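INSIG protein homolog (PDB 4XU6) binds diacylglycerol in the membrane, where it forms a homotrimer of helical subunits related to the sterol-sensing Insig proteins. Local coordinates at residues Phe99-Val102 with Pro103-Leu107. Residues are numbered along the deposited sequence; the frame is centred on the assembly and turned at random.
Sequences FPVV and PVTAL
Phe99 touches Val104 with its CB alone, 3.6 Å from CG2, while the ring leads away from the helix; Phe99 also packs on Leu95 of a neighbouring subunit. Pro100 occupies the N-cap of transmembrane helix 101-119. With no side-chain acceptor to offer, it begins the helical bonding through its carbonyl: Val104 N reaches Pro100 O at a long 3.3 Å but nearly straight, 168° at the hydrogen. CG2 of Val104, anti to the carbonyl carbon and beside its backbone N, also leans on this oxygen. Next, Val101 O is gripped twice by Thr105, by the amide N at 2.9 Å and by OG1 at 2.6 Å, the two donors lying on opposite faces of the carbonyl plane. A chi1 of -47° folds the hydroxyl back to that oxygen, alongside Val101 CG2. Val102 O then accepts from Ala106 N at 2.9 Å, and the peptide link to Pro103 brings Val102 CB to 3.4 Å from Pro103 CD, tighter than an ordinary van der Waals contact. Pro103, in the first turn, has no amide hydrogen, and none is needed there, since helical i to i+4 bonding starts at Val104. The threonine hydroxyl thus spends its proton within its own helix, a common way to satisfy such a group in a membrane span.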
# COMPACT_ATOMS: atom_id res chain seq x y z
N PHE A 99 -14.20 -0.31 -11.00
CA PHE A 99 -13.83 -1.73 -11.12
C PHE A 99 -14.85 -2.62 -10.41
O PHE A 99 -15.67 -2.11 -9.65
CB PHE A 99 -12.42 -1.95 -10.53
CG PHE A 99 -11.31 -1.50 -11.45
CD1 PHE A 99 -10.82 -2.36 -12.42
CD2 PHE A 99 -10.75 -0.24 -11.32
CE1 PHE A 99 -9.79 -1.96 -13.27
CE2 PHE A 99 -9.72 0.18 -12.15
CZ PHE A 99 -9.24 -0.69 -13.14
N PRO A 100 -14.81 -3.95 -10.66
CA PRO A 100 -15.81 -4.83 -10.05
C PRO A 100 -15.83 -4.78 -8.52
O PRO A 100 -14.78 -4.62 -7.89
CB PRO A 100 -15.41 -6.22 -10.55
CG PRO A 100 -14.77 -5.94 -11.91
CD PRO A 100 -14.00 -4.66 -11.68
N VAL A 101 -17.02 -4.93 -7.94
CA VAL A 101 -17.24 -4.67 -6.52
C VAL A 101 -16.37 -5.53 -5.59
O VAL A 101 -15.90 -5.03 -4.56
CB VAL A 101 -18.74 -4.78 -6.14
CG1 VAL A 101 -19.26 -6.21 -6.35
CG2 VAL A 101 -18.99 -4.32 -4.71
N VAL A 102 -16.15 -6.79 -5.94
CA VAL A 102 -15.41 -7.67 -5.04
C VAL A 102 -13.94 -7.28 -4.88
O VAL A 102 -13.50 -7.09 -3.76
CB VAL A 102 -15.56 -9.18 -5.36
CG1 VAL A 102 -14.62 -10.01 -4.48
CG2 VAL A 102 -17.01 -9.62 -5.16
N PRO A 103 -13.18 -7.17 -5.99
CA PRO A 103 -11.79 -6.77 -5.75
C PRO A 103 -11.66 -5.37 -5.13
O PRO A 103 -10.78 -5.19 -4.29
CB PRO A 103 -11.15 -6.80 -7.14
CG PRO A 103 -12.31 -6.83 -8.13
CD PRO A 103 -13.42 -7.53 -7.40
N VAL A 104 -12.51 -4.42 -5.52
CA VAL A 104 -12.46 -3.08 -4.92
C VAL A 104 -12.71 -3.13 -3.41
O VAL A 104 -11.95 -2.57 -2.62
CB VAL A 104 -13.49 -2.12 -5.58
CG1 VAL A 104 -13.63 -0.83 -4.79
CG2 VAL A 104 -13.09 -1.83 -7.03
N THR A 105 -13.77 -3.82 -3.01
CA THR A 105 -14.11 -3.91 -1.60
C THR A 105 -13.05 -4.68 -0.80
O THR A 105 -12.72 -4.32 0.33
CB THR A 105 -15.50 -4.53 -1.41
OG1 THR A 105 -16.43 -3.90 -2.31
CG2 THR A 105 -15.97 -4.35 0.03
N ALA A 106 -12.51 -5.74 -1.40
CA ALA A 106 -11.47 -6.53 -0.73
C ALA A 106 -10.21 -5.70 -0.52
O ALA A 106 -9.54 -5.81 0.52
CB ALA A 106 -11.15 -7.78 -1.55
N LEU A 107 -9.88 -4.85 -1.50
CA LEU A 107 -8.68 -4.02 -1.38
C LEU A 107 -8.80 -3.06 -0.20
O LEU A 107 -7.88 -2.93 0.60
CB LEU A 107 -8.42 -3.25 -2.68
CG LEU A 107 -7.23 -2.28 -2.64
CD1 LEU A 107 -5.93 -3.02 -2.34
CD2 LEU A 107 -7.13 -1.50 -3.96